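Local coordinates for CRISPR-associated protein CasA/Cse1 (PDB 4AN8) that is a subunit of the Cascade ribonucleoprotein complex of CRISPR adaptive immunity, in which it probably takes part in selecting foreign DNA, at residues S308-Q314 / E375-E379; A381-A385 / W457-L461; R278-Q284 / G316-T321; E323-Q329 / L365-T371; R188-F192 / V294-S298. One frame throughout, in Å; residues are numbered along the deposited sequence.

Contact 1 (S308-Q314 / E375-E379)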
# COMPACT_ATOMS: atom_id res chain seq x y z
N SER A 308 -13.58 -9.59 0.11
CA SER A 308 -14.82 -9.84 0.85
C SER A 308 -14.54 -10.05 2.34
O SER A 308 -15.36 -9.70 3.19
CB SER A 308 -15.57 -11.04 0.29
OG SER A 308 -14.80 -12.22 0.46
N ALA A 309 -13.37 -10.59 2.65
CA ALA A 309 -12.97 -10.81 4.03
C ALA A 309 -12.67 -9.50 4.79
O ALA A 309 -12.67 -9.50 6.01
CB ALA A 309 -11.78 -11.76 4.11
N MET A 310 -12.43 -8.41 4.08
CA MET A 310 -12.18 -7.14 4.77
C MET A 310 -13.50 -6.47 5.23
O MET A 310 -13.49 -5.60 6.10
CB MET A 310 -11.37 -6.20 3.88
CG MET A 310 -12.15 -5.63 2.74
SD MET A 310 -11.12 -4.78 1.54
CE MET A 310 -12.31 -4.29 0.30
N LEU A 311 -14.61 -6.89 4.62
CA LEU A 311 -15.97 -6.45 4.98
C LEU A 311 -16.40 -6.81 6.41
O LEU A 311 -16.13 -7.92 6.91
CB LEU A 311 -16.97 -7.08 4.01
CG LEU A 311 -17.20 -6.45 2.65
CD1 LEU A 311 -15.99 -5.69 2.15
CD2 LEU A 311 -17.60 -7.52 1.66
N PRO A 312 -17.07 -5.87 7.08
CA PRO A 312 -17.60 -6.13 8.43
C PRO A 312 -18.48 -7.40 8.48
O PRO A 312 -18.34 -8.20 9.40
CB PRO A 312 -18.44 -4.88 8.74
CG PRO A 312 -17.80 -3.79 7.92
CD PRO A 312 -17.29 -4.47 6.65
N ARG A 313 -19.37 -7.56 7.50
CA ARG A 313 -20.23 -8.74 7.44
C ARG A 313 -19.43 -10.04 7.54
O ARG A 313 -20.00 -11.10 7.86
CB ARG A 313 -21.06 -8.74 6.15
CG ARG A 313 -20.29 -9.26 4.95
CD ARG A 313 -21.11 -9.15 3.68
NE ARG A 313 -21.85 -7.90 3.64
CZ ARG A 313 -23.17 -7.82 3.65
NH1 ARG A 313 -23.90 -8.93 3.67
NH2 ARG A 313 -23.77 -6.64 3.62
N GLN A 314 -18.13 -9.98 7.27
CA GLN A 314 -17.30 -11.18 7.36
C GLN A 314 -16.36 -11.10 8.54
O GLN A 314 -15.45 -11.91 8.68
CB GLN A 314 -16.51 -11.40 6.07
CG GLN A 314 -17.38 -11.82 4.89
CD GLN A 314 -16.61 -12.69 3.91
OE1 GLN A 314 -15.39 -12.85 4.03
NE2 GLN A 314 -17.32 -13.26 2.94
N GLU A 375 -22.08 -5.95 -1.68
CA GLU A 375 -21.27 -6.76 -0.77
C GLU A 375 -21.65 -8.23 -0.92
O GLU A 375 -20.80 -9.11 -0.91
CB GLU A 375 -21.38 -6.29 0.68
CG GLU A 375 -20.70 -4.92 0.90
CD GLU A 375 -20.67 -4.46 2.35
OE1 GLU A 375 -20.88 -5.28 3.27
OE2 GLU A 375 -20.42 -3.27 2.57
N GLU A 376 -22.95 -8.47 -1.09
CA GLU A 376 -23.48 -9.81 -1.27
C GLU A 376 -22.93 -10.42 -2.54
O GLU A 376 -22.44 -11.55 -2.54
CB GLU A 376 -25.01 -9.76 -1.32
CG GLU A 376 -25.67 -10.93 -2.03
CD GLU A 376 -27.16 -10.69 -2.29
OE1 GLU A 376 -27.84 -10.12 -1.41
OE2 GLU A 376 -27.64 -11.07 -3.38
N ASN A 377 -22.98 -9.66 -3.63
CA ASN A 377 -22.43 -10.12 -4.90
C ASN A 377 -20.94 -10.45 -4.81
O ASN A 377 -20.48 -11.46 -5.35
CB ASN A 377 -22.67 -9.11 -6.01
CG ASN A 377 -24.11 -9.07 -6.43
OD1 ASN A 377 -24.84 -10.05 -6.27
ND2 ASN A 377 -24.55 -7.93 -6.96
N LEU A 378 -20.19 -9.59 -4.12
CA LEU A 378 -18.75 -9.78 -3.98
C LEU A 378 -18.47 -11.06 -3.19
O LEU A 378 -17.62 -11.85 -3.57
CB LEU A 378 -18.11 -8.57 -3.30
CG LEU A 378 -16.58 -8.55 -3.19
CD1 LEU A 378 -15.92 -8.74 -4.57
CD2 LEU A 378 -16.13 -7.24 -2.54
N GLU A 379 -19.22 -11.25 -2.11
CA GLU A 379 -19.10 -12.46 -1.30
C GLU A 379 -19.31 -13.72 -2.16
O GLU A 379 -18.51 -14.66 -2.11
CB GLU A 379 -20.10 -12.40 -0.14
CG GLU A 379 -19.81 -13.34 1.02
CD GLU A 379 -20.70 -13.07 2.23
OE1 GLU A 379 -21.40 -12.03 2.25
OE2 GLU A 379 -20.71 -13.89 3.17
O HOH W 1 -16.32 -14.72 -0.04
O HOH W 2 -20.09 -5.63 5.90
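With CG of Arg313 lying between its own backbone N and carbonyl carbon (chi1 81°) and a second bend about the CG-CD bond, the guanidinium swings onto Glu375, whose chain runs out fully extended from the helix beyond CG. The grip is side-on: NE and NH2 both point at the single oxygen OE1. The bond from Arg313 NE to Glu375 OE1, 2.8 Å long and 161° at the hydrogen, uses the lone pair that faces away from OE2, whereas Arg313 NH2 meets Glu375 OE1 at 3.2 Å from above the carboxylate plane. OE1 lies in the guanidinium plane, yet the two flat groups stand 88° apart. A water that accepts from Arg313 N also donates to Glu375 OE1 at 2.8 Å. Leu311 packs against Glu375, its CG 3.9 Å from Glu375 OE1. One turn further along, Glu379 OE1 lies 3.2 Å from Arg313 CD, and Gln314 NE2 makes a weak hydrogen bond of 3.5 Å to Glu379 OE2. A second water joins Ser308 OG to Glu379 O. The loop is thereby held on helix 372-403, whose Leu378 packs on Phe441 and Phe445 of helix 429-446. With two N-H groups and a water directed at one oxygen, Glu375 is probably kept ionised, and Glu379 adds a second negative charge near the same arginine.

Contact 2 (A381-A385 / W457-L461)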
# COMPACT_ATOMS: atom_id res chain seq x y z
N ALA A 381 -19.25 -14.03 -5.55
CA ALA A 381 -18.28 -14.10 -6.64
C ALA A 381 -16.99 -14.73 -6.14
O ALA A 381 -16.41 -15.59 -6.80
CB ALA A 381 -18.00 -12.71 -7.19
N LEU A 382 -16.55 -14.29 -4.97
CA LEU A 382 -15.26 -14.74 -4.46
C LEU A 382 -15.37 -16.17 -3.96
O LEU A 382 -14.39 -16.90 -3.96
CB LEU A 382 -14.76 -13.82 -3.34
CG LEU A 382 -13.70 -12.80 -3.76
CD1 LEU A 382 -14.09 -12.13 -5.05
CD2 LEU A 382 -13.43 -11.79 -2.65
N LYS A 383 -16.56 -16.55 -3.53
CA LYS A 383 -16.76 -17.88 -2.96
C LYS A 383 -16.75 -18.91 -4.09
O LYS A 383 -16.06 -19.92 -4.01
CB LYS A 383 -18.07 -17.94 -2.17
CG LYS A 383 -18.22 -19.17 -1.30
CD LYS A 383 -19.48 -19.07 -0.44
CE LYS A 383 -19.73 -20.33 0.37
NZ LYS A 383 -20.14 -21.50 -0.48
N MET A 384 -17.49 -18.63 -5.15
CA MET A 384 -17.44 -19.46 -6.34
C MET A 384 -15.99 -19.65 -6.78
O MET A 384 -15.53 -20.79 -6.94
CB MET A 384 -18.25 -18.83 -7.47
CG MET A 384 -19.74 -18.74 -7.18
SD MET A 384 -20.62 -17.54 -8.21
CE MET A 384 -20.22 -18.15 -9.85
N ALA A 385 -15.26 -18.54 -6.95
CA ALA A 385 -13.91 -18.60 -7.47
C ALA A 385 -13.03 -19.45 -6.56
O ALA A 385 -12.21 -20.24 -7.04
CB ALA A 385 -13.34 -17.20 -7.70
N TRP A 457 -19.34 -13.27 -14.09
CA TRP A 457 -18.25 -13.85 -13.34
C TRP A 457 -18.20 -15.35 -13.62
O TRP A 457 -17.12 -15.91 -13.86
CB TRP A 457 -18.44 -13.58 -11.85
CG TRP A 457 -17.31 -14.01 -10.98
CD1 TRP A 457 -17.39 -14.88 -9.94
CD2 TRP A 457 -15.94 -13.58 -11.05
NE1 TRP A 457 -16.15 -15.03 -9.36
CE2 TRP A 457 -15.25 -14.24 -10.03
CE3 TRP A 457 -15.24 -12.70 -11.89
CZ2 TRP A 457 -13.88 -14.06 -9.80
CZ3 TRP A 457 -13.88 -12.53 -11.69
CH2 TRP A 457 -13.21 -13.21 -10.64
N ARG A 458 -19.37 -15.98 -13.58
CA ARG A 458 -19.47 -17.42 -13.82
C ARG A 458 -18.93 -17.76 -15.20
O ARG A 458 -18.23 -18.76 -15.37
CB ARG A 458 -20.90 -17.92 -13.68
CG ARG A 458 -20.99 -19.44 -13.73
CD ARG A 458 -22.38 -19.92 -13.33
NE ARG A 458 -22.97 -19.06 -12.32
CZ ARG A 458 -23.96 -18.21 -12.55
NH1 ARG A 458 -24.48 -18.11 -13.77
NH2 ARG A 458 -24.43 -17.45 -11.57
N GLU A 459 -19.23 -16.92 -16.18
CA GLU A 459 -18.65 -17.08 -17.50
C GLU A 459 -17.13 -17.00 -17.44
O GLU A 459 -16.42 -17.80 -18.06
CB GLU A 459 -19.20 -16.03 -18.47
CG GLU A 459 -20.72 -15.98 -18.54
CD GLU A 459 -21.35 -17.34 -18.83
OE1 GLU A 459 -20.66 -18.21 -19.41
OE2 GLU A 459 -22.53 -17.53 -18.47
N ALA A 460 -16.62 -16.02 -16.69
CA ALA A 460 -15.17 -15.85 -16.60
C ALA A 460 -14.54 -17.02 -15.87
O ALA A 460 -13.47 -17.48 -16.24
CB ALA A 460 -14.82 -14.53 -15.92
N LEU A 461 -15.20 -17.51 -14.82
CA LEU A 461 -14.73 -18.70 -14.12
C LEU A 461 -14.61 -19.90 -15.07
O LEU A 461 -13.62 -20.64 -15.05
CB LEU A 461 -15.65 -19.05 -12.95
CG LEU A 461 -15.65 -18.09 -11.76
CD1 LEU A 461 -16.58 -18.56 -10.66
CD2 LEU A 461 -14.25 -17.94 -11.22
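Ala381 O is gripped twice, by Ala385 N of its own helix and by the indole nitrogen of Trp457, which reach it from opposite faces of the carbonyl plane. The two helices belong to the C-terminal helical bundle characteristic of Cse1 proteins; they run nearly parallel, the axes of the two segments approaching to 10.5 Å with 19° between their directions. The bond from Trp457 NE1 to Ala381 O is short, 2.6 Å, but clearly bent (134° at the hydrogen), and the oxygen sits out of the ring plane. Trp457 reaches across because CG stands anti to its backbone N (chi1 -174°). The indole is held between two side chains: Ala381 CB rests over one face as a CH-pi contact, 3.8 Å from the centroid of the five-membered ring, and Leu461 CD2 lies 3.7 Å above the opposite face, offset toward the rim. Ala385 CB comes to the ring edge, 3.8 Å from Trp457 CZ2. Phe444 of helix 429-446 meets the same indole. Met384 bends at its last torsion and lays CE 3.8 Å from Arg458 NE, while the guanidinium of that arginine is salt-bridged to Asp455. Leu461 CD1 lies 3.6 Å from Met384 CB, and Leu461 CD2 packs 3.7 Å from Ala385 CB.

Contact 3 (R278-Q284 / G316-T321)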
# COMPACT_ATOMS: atom_id res chain seq x y z
N ARG A 278 -5.95 2.27 14.15
CA ARG A 278 -5.72 1.61 12.87
C ARG A 278 -5.47 2.69 11.84
O ARG A 278 -6.23 3.64 11.72
CB ARG A 278 -6.95 0.78 12.46
CG ARG A 278 -6.86 0.18 11.06
CD ARG A 278 -8.01 -0.81 10.78
NE ARG A 278 -9.33 -0.21 11.01
CZ ARG A 278 -10.20 0.06 10.04
NH1 ARG A 278 -9.90 -0.25 8.79
NH2 ARG A 278 -11.37 0.61 10.32
N ASP A 279 -4.39 2.55 11.09
CA ASP A 279 -4.07 3.50 10.04
C ASP A 279 -5.23 3.54 9.01
O ASP A 279 -5.78 2.51 8.64
CB ASP A 279 -2.73 3.13 9.39
CG ASP A 279 -2.25 4.16 8.40
OD1 ASP A 279 -2.88 4.24 7.32
OD2 ASP A 279 -1.24 4.86 8.66
N PRO A 280 -5.62 4.74 8.57
CA PRO A 280 -6.71 4.89 7.60
C PRO A 280 -6.49 4.09 6.32
O PRO A 280 -7.46 3.72 5.67
CB PRO A 280 -6.67 6.39 7.26
CG PRO A 280 -6.12 7.03 8.51
CD PRO A 280 -5.11 6.04 9.07
N MET A 281 -5.25 3.83 5.93
CA MET A 281 -5.03 3.14 4.66
C MET A 281 -5.02 1.62 4.80
O MET A 281 -4.86 0.88 3.82
CB MET A 281 -3.75 3.63 3.99
CG MET A 281 -3.90 5.06 3.44
SD MET A 281 -2.30 5.71 2.89
CE MET A 281 -2.78 7.38 2.40
N VAL A 282 -5.22 1.15 6.03
CA VAL A 282 -5.04 -0.25 6.33
C VAL A 282 -6.37 -0.93 6.57
O VAL A 282 -7.23 -0.39 7.25
CB VAL A 282 -4.14 -0.41 7.58
CG1 VAL A 282 -4.14 -1.85 8.07
CG2 VAL A 282 -2.73 0.09 7.28
N ALA A 283 -6.54 -2.12 6.00
CA ALA A 283 -7.75 -2.92 6.16
C ALA A 283 -7.48 -4.18 6.99
O ALA A 283 -6.34 -4.60 7.16
CB ALA A 283 -8.29 -3.30 4.84
N GLN A 284 -8.53 -4.79 7.53
CA GLN A 284 -8.33 -5.97 8.36
C GLN A 284 -9.31 -7.08 8.01
O GLN A 284 -10.36 -6.83 7.40
CB GLN A 284 -8.41 -5.62 9.85
CG GLN A 284 -7.16 -4.90 10.38
CD GLN A 284 -7.29 -4.53 11.86
OE1 GLN A 284 -8.35 -4.11 12.31
NE2 GLN A 284 -6.20 -4.70 12.61
N GLY A 316 -14.49 -8.47 9.07
CA GLY A 316 -13.31 -7.69 8.69
C GLY A 316 -13.45 -6.20 8.95
O GLY A 316 -14.43 -5.75 9.52
N LYS A 317 -12.44 -5.43 8.54
CA LYS A 317 -12.56 -3.97 8.50
C LYS A 317 -12.02 -3.33 7.21
O LYS A 317 -10.88 -3.53 6.84
CB LYS A 317 -11.91 -3.33 9.72
CG LYS A 317 -12.85 -3.18 10.86
CD LYS A 317 -12.11 -3.30 12.16
CE LYS A 317 -13.08 -3.46 13.31
NZ LYS A 317 -12.35 -3.88 14.53
N VAL A 318 -12.87 -2.55 6.56
CA VAL A 318 -12.49 -1.80 5.38
C VAL A 318 -11.51 -0.69 5.75
O VAL A 318 -11.54 -0.15 6.86
CB VAL A 318 -13.74 -1.21 4.73
CG1 VAL A 318 -13.41 -0.52 3.43
CG2 VAL A 318 -14.76 -2.31 4.48
N ALA A 319 -10.60 -0.36 4.85
CA ALA A 319 -9.73 0.79 5.10
C ALA A 319 -10.61 2.04 5.13
O ALA A 319 -11.53 2.18 4.30
CB ALA A 319 -8.68 0.91 3.99
N ALA A 320 -10.33 2.94 6.08
CA ALA A 320 -11.06 4.21 6.22
C ALA A 320 -11.01 5.07 4.94
O ALA A 320 -12.02 5.66 4.54
CB ALA A 320 -10.58 5.02 7.47
N THR A 321 -9.83 5.14 4.30
CA THR A 321 -9.73 5.86 3.03
C THR A 321 -10.72 5.32 2.01
O THR A 321 -11.31 6.09 1.26
CB THR A 321 -8.29 5.83 2.42
OG1 THR A 321 -7.86 4.46 2.20
CG2 THR A 321 -7.28 6.58 3.34
O HOH W 3 -13.11 1.57 7.89
O HOH W 4 -8.54 2.13 8.29
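Arg278 reaches Lys317 and Val318 by a chain that starts straight: with CG anti to the backbone N (chi1 173°), CB, CG and CD carry it out to the bend at chi3, which turns a face of the guanidinium to Lys317 CB. CZ sits above that carbon, 3.8 Å from Lys317 CB, which lies over the centre of the face. NH1 has two carbonyls: Val318 O, close to the guanidinium plane and modelled at 2.5 Å, probably an underestimate, and Val282 O of its own segment at 3.1 Å. NH2 donates to a water that itself donates to Val318 O, giving this oxygen a second partner. Beside the arginine the backbones form one antiparallel hydrogen-bonded bridge, with Gln284 N to Lys317 O and Lys317 N to Gln284 O both 2.8 Å, and the Gln284 and Lys317 side chains lie side by side. The other end is a helix start. Ala319 occupies the N-cap position of helix 320-333, and Pro280 O accepts an almost linear bond from Thr321 N, 3.1 Å and 174°. That carbonyl is presented by a type I turn from Asp279 to Val282, which overlaps an Asx turn, Asp279 OD1 accepting from Met281 N; the other carboxylate oxygen pairs with Arg58. Met281 CG packs 3.7 Å from Thr321 CG2, and Thr321 OG1 turns to Phe192 O.

Contact 4 (E323-Q329 / L365-T371)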
# COMPACT_ATOMS: atom_id res chain seq x y z
N GLU A 323 -13.54 3.58 2.70
CA GLU A 323 -14.88 3.92 3.18
C GLU A 323 -15.20 5.37 2.84
O GLU A 323 -16.29 5.67 2.35
CB GLU A 323 -15.02 3.67 4.68
CG GLU A 323 -16.45 3.79 5.19
CD GLU A 323 -16.61 3.35 6.65
OE1 GLU A 323 -15.58 3.17 7.34
OE2 GLU A 323 -17.76 3.18 7.11
N HIS A 324 -14.25 6.26 3.08
CA HIS A 324 -14.43 7.70 2.82
C HIS A 324 -14.58 8.00 1.32
O HIS A 324 -15.49 8.72 0.92
CB HIS A 324 -13.26 8.48 3.43
CG HIS A 324 -13.11 9.87 2.91
ND1 HIS A 324 -13.90 10.92 3.33
CD2 HIS A 324 -12.23 10.40 2.03
CE1 HIS A 324 -13.52 12.03 2.73
NE2 HIS A 324 -12.51 11.75 1.93
N ALA A 325 -13.71 7.42 0.49
CA ALA A 325 -13.79 7.62 -0.95
C ALA A 325 -15.15 7.13 -1.48
O ALA A 325 -15.81 7.83 -2.26
CB ALA A 325 -12.65 6.91 -1.67
N GLU A 326 -15.55 5.95 -1.05
CA GLU A 326 -16.84 5.39 -1.46
C GLU A 326 -17.98 6.36 -1.14
O GLU A 326 -18.79 6.68 -2.01
CB GLU A 326 -17.06 4.03 -0.79
CG GLU A 326 -17.95 3.08 -1.57
CD GLU A 326 -19.40 3.08 -1.09
OE1 GLU A 326 -19.74 3.86 -0.17
OE2 GLU A 326 -20.20 2.29 -1.64
N ASN A 327 -18.04 6.84 0.10
CA ASN A 327 -19.06 7.79 0.50
C ASN A 327 -19.00 9.08 -0.33
O ASN A 327 -20.01 9.53 -0.90
CB ASN A 327 -18.93 8.09 2.00
CG ASN A 327 -19.97 9.06 2.50
OD1 ASN A 327 -19.64 10.16 2.97
ND2 ASN A 327 -21.25 8.67 2.42
N LEU A 328 -17.81 9.67 -0.44
CA LEU A 328 -17.64 10.81 -1.31
C LEU A 328 -18.13 10.53 -2.74
O LEU A 328 -18.74 11.39 -3.38
CB LEU A 328 -16.17 11.23 -1.35
CG LEU A 328 -15.94 12.72 -1.60
CD1 LEU A 328 -16.58 13.54 -0.46
CD2 LEU A 328 -14.44 13.04 -1.72
N GLN A 329 -17.87 9.33 -3.25
CA GLN A 329 -18.25 9.05 -4.62
C GLN A 329 -19.77 9.07 -4.79
O GLN A 329 -20.29 9.52 -5.82
CB GLN A 329 -17.67 7.72 -5.10
CG GLN A 329 -18.00 7.41 -6.56
CD GLN A 329 -17.21 6.24 -7.10
OE1 GLN A 329 -16.53 6.36 -8.12
NE2 GLN A 329 -17.27 5.10 -6.42
N LEU A 365 -13.03 1.50 -8.63
CA LEU A 365 -13.67 1.76 -7.35
C LEU A 365 -15.15 1.96 -7.63
O LEU A 365 -15.61 3.07 -7.88
CB LEU A 365 -13.07 2.99 -6.69
CG LEU A 365 -13.17 2.99 -5.17
CD1 LEU A 365 -12.20 3.97 -4.56
CD2 LEU A 365 -14.60 3.29 -4.74
N PRO A 366 -15.91 0.87 -7.60
CA PRO A 366 -17.32 0.82 -8.01
C PRO A 366 -18.18 1.73 -7.14
O PRO A 366 -17.98 1.75 -5.94
CB PRO A 366 -17.71 -0.64 -7.78
CG PRO A 366 -16.36 -1.39 -7.70
CD PRO A 366 -15.43 -0.42 -7.06
N SER A 367 -19.14 2.44 -7.73
CA SER A 367 -19.89 3.45 -6.98
C SER A 367 -20.66 2.92 -5.76
O SER A 367 -20.72 3.58 -4.73
CB SER A 367 -20.84 4.20 -7.92
OG SER A 367 -21.62 3.30 -8.69
N GLY A 368 -21.24 1.73 -5.88
CA GLY A 368 -22.06 1.20 -4.80
C GLY A 368 -21.40 0.06 -4.04
O GLY A 368 -22.07 -0.81 -3.50
N LEU A 369 -20.07 0.09 -3.98
CA LEU A 369 -19.30 -1.03 -3.47
C LEU A 369 -19.76 -1.42 -2.06
O LEU A 369 -19.93 -2.60 -1.77
CB LEU A 369 -17.79 -0.74 -3.51
CG LEU A 369 -16.92 -1.79 -2.83
CD1 LEU A 369 -17.02 -3.10 -3.60
CD2 LEU A 369 -15.46 -1.35 -2.68
N LEU A 370 -19.99 -0.43 -1.20
CA LEU A 370 -20.30 -0.74 0.19
C LEU A 370 -21.79 -0.82 0.54
O LEU A 370 -22.19 -0.54 1.66
CB LEU A 370 -19.56 0.21 1.15
CG LEU A 370 -18.03 0.09 1.20
CD1 LEU A 370 -17.44 0.98 2.28
CD2 LEU A 370 -17.59 -1.34 1.43
N THR A 371 -22.62 -1.20 -0.43
CA THR A 371 -24.03 -1.49 -0.18
C THR A 371 -24.20 -3.00 0.04
O THR A 371 -23.35 -3.78 -0.39
CB THR A 371 -24.91 -1.06 -1.37
OG1 THR A 371 -24.52 -1.79 -2.54
CG2 THR A 371 -24.73 0.44 -1.65
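Two side-chain to backbone hydrogen bonds join Glu326 and Gln329 of helix 320-333 to the loop 365-371. CG of Glu326 lies anti to the backbone N, and the chain then bends sharply (chi2 -97°), which swings its carboxylate to Leu370. Its OE2 accepts from Leu370 N at 2.8 Å and 163°, the donor standing well above the carboxylate plane; the residue has a second conformer, so this bond may not be permanent. Gln329, extended instead, directs NE2 to Leu365 O at 3.0 Å. Leu365 O lies in the amide plane of Gln329, while NE2 stands above the plane of the carbonyl.

Van der Waals contacts accompany these bonds. Leu365 CD1 and Ala325 CB form an apolar pair at 4.1 Å, and the other leucine methyl, Leu365 CD2, lies 3.6 Å from Gln329 NE2. Leu370 CB lies against the carboxylate, 3.6 Å from Glu326 CD, while its CD1 reaches back to Glu323 CA at 4.0 Å, the two side chains crossing at about a right angle. Pro194 of strand 191-195 packs on both Ala325 and Leu365.

Bonds within the loop and to its surroundings set its shape. Gly368 O accepts from both Thr371 N and, at 2.8 Å, Thr371 OG1. Ser367 OG and Gly368 N both bond to Glu449. The loop makes two type I turns in succession, Pro366 to Leu369 and Gly368 to Thr371, the second closed by Thr371 N to Gly368 O. It ends at a helix N-cap, Thr371, whose OG1 bonds weakly to Ala374 N, where the chain passes from strand 354-364 into helix 372-403 of the helical bundle.

Contact 5 (R188-F192 / V294-S298)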
# COMPACT_ATOMS: atom_id res chain seq x y z
N ARG A 188 4.21 -3.92 6.87
CA ARG A 188 3.49 -5.15 6.52
C ARG A 188 2.19 -4.97 5.71
O ARG A 188 1.90 -5.78 4.85
CB ARG A 188 3.14 -5.97 7.79
CG ARG A 188 4.27 -6.17 8.77
CD ARG A 188 5.44 -6.87 8.10
NE ARG A 188 6.65 -6.85 8.93
CZ ARG A 188 7.76 -7.52 8.65
NH1 ARG A 188 7.86 -8.28 7.56
NH2 ARG A 188 8.78 -7.43 9.47
N PRO A 189 1.39 -3.95 6.05
CA PRO A 189 0.04 -4.01 5.48
C PRO A 189 -0.01 -3.44 4.10
O PRO A 189 0.85 -2.64 3.71
CB PRO A 189 -0.78 -3.11 6.43
CG PRO A 189 0.22 -2.16 6.99
CD PRO A 189 1.52 -2.91 7.08
N ALA A 190 -1.02 -3.86 3.36
CA ALA A 190 -1.32 -3.30 2.06
C ALA A 190 -2.00 -1.95 2.27
O ALA A 190 -2.88 -1.84 3.11
CB ALA A 190 -2.23 -4.24 1.31
N LEU A 191 -1.60 -0.93 1.53
CA LEU A 191 -2.20 0.39 1.71
C LEU A 191 -3.26 0.70 0.64
O LEU A 191 -2.99 0.56 -0.56
CB LEU A 191 -1.12 1.47 1.69
CG LEU A 191 -0.06 1.25 2.78
CD1 LEU A 191 0.99 2.37 2.74
CD2 LEU A 191 -0.69 1.15 4.18
N PHE A 192 -4.45 1.11 1.08
CA PHE A 192 -5.52 1.50 0.16
C PHE A 192 -5.48 2.99 -0.16
O PHE A 192 -5.66 3.84 0.73
CB PHE A 192 -6.90 1.10 0.69
CG PHE A 192 -7.10 -0.37 0.75
CD1 PHE A 192 -6.47 -1.14 1.72
CD2 PHE A 192 -7.92 -1.01 -0.18
CE1 PHE A 192 -6.66 -2.51 1.77
CE2 PHE A 192 -8.10 -2.40 -0.14
CZ PHE A 192 -7.48 -3.14 0.84
N VAL A 294 -4.09 -7.65 9.51
CA VAL A 294 -4.08 -6.65 8.45
C VAL A 294 -4.10 -7.32 7.08
O VAL A 294 -3.52 -8.39 6.90
CB VAL A 294 -2.86 -5.72 8.60
CG1 VAL A 294 -2.92 -5.00 9.95
CG2 VAL A 294 -1.53 -6.50 8.46
N LEU A 295 -4.80 -6.73 6.11
CA LEU A 295 -4.66 -7.20 4.74
C LEU A 295 -3.24 -6.91 4.28
O LEU A 295 -2.66 -5.87 4.61
CB LEU A 295 -5.68 -6.57 3.79
CG LEU A 295 -6.91 -7.45 3.58
CD1 LEU A 295 -7.67 -7.58 4.92
CD2 LEU A 295 -7.80 -6.90 2.49
N ARG A 296 -2.70 -7.85 3.53
CA ARG A 296 -1.27 -7.90 3.31
C ARG A 296 -1.08 -8.40 1.88
O ARG A 296 -1.80 -9.27 1.44
CB ARG A 296 -0.71 -8.89 4.32
CG ARG A 296 0.73 -8.80 4.61
CD ARG A 296 0.99 -9.43 5.96
NE ARG A 296 2.41 -9.67 6.19
CZ ARG A 296 2.96 -9.78 7.39
NH1 ARG A 296 2.20 -9.65 8.49
NH2 ARG A 296 4.26 -10.00 7.50
N LEU A 297 -0.15 -7.82 1.15
CA LEU A 297 0.12 -8.34 -0.19
C LEU A 297 0.87 -9.66 -0.06
O LEU A 297 1.73 -9.83 0.81
CB LEU A 297 0.91 -7.33 -1.01
CG LEU A 297 0.19 -6.02 -1.36
CD1 LEU A 297 1.20 -4.96 -1.81
CD2 LEU A 297 -0.91 -6.20 -2.40
N SER A 298 0.54 -10.62 -0.91
CA SER A 298 1.15 -11.94 -0.80
C SER A 298 1.88 -12.32 -2.08
O SER A 298 1.47 -11.96 -3.19
CB SER A 298 0.12 -13.00 -0.45
OG SER A 298 0.70 -14.28 -0.56
O HOH W 5 1.69 -5.59 2.04
O HOH W 6 -4.39 -3.38 4.59
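The guanidinium of Arg296 carries the aliphatic part of Arg188 on one face: CB of Arg188 stands over its centre, 3.8 Å from Arg296 CZ, and Arg188 CD comes within 3.4 Å of Arg296 NH2. Both side chains run side by side in the same direction, their guanidinium planes 34° apart. Arg296 gets there by staying extended from CG to NE, while Arg188 is bent at chi2 (-59°). The ring of Phe192 is approached at its edge, by Leu295 CD2 at 4.1 Å from Phe192 CZ and by a water in the ring plane that lies within bonding reach of Ala190 O and Leu295 O. Between these two ends, one nearly straight backbone bond joins the segments: Ala190 N donates to Leu295 O, 2.9 Å and 173°. Pro189 CB lies 4.0 Å from Val294 CB, and Ala190 CB touches Leu297 CG at 4.0 Å. A second water accepts from Leu297 N and probably links it to Arg188 O. The segments cross almost at right angles at the start of strand 191-195, an outer strand of the three-stranded antiparallel sheet; Ala190 and Leu297 both reach Val345 of its central strand. Although Arg188 NH1 and Arg296 NH2 are 4.0 Å apart, Arg188 is salt-bridged to Asp183 and bonded to Ser350 and Gln352, acceptors that probably offset the like charges.

Overall arrangement
From the N terminus, contact 5 opens first and closes a loop of about a hundred residues, from the start of strand 191-195 to the loop after strand 292-294. Contact 3, closing about 30 residues, starts before that loop is closed, so the two cross, and they meet directly through Phe192. Contact 3 in turn crosses contact 1, which closes 60 residues. Nested inside contact 1 is contact 4, spanning 35 residues and sharing helix 320-333 with contact 3. Contact 2 follows in series and closes about 70 residues, joining helix 372-403 to helix 453-476; Ser308 of contact 1 touches its Leu382. Together they lead from the three-stranded sheet through loop 308-314 and helix 320-333 to the C-terminal helical bundle.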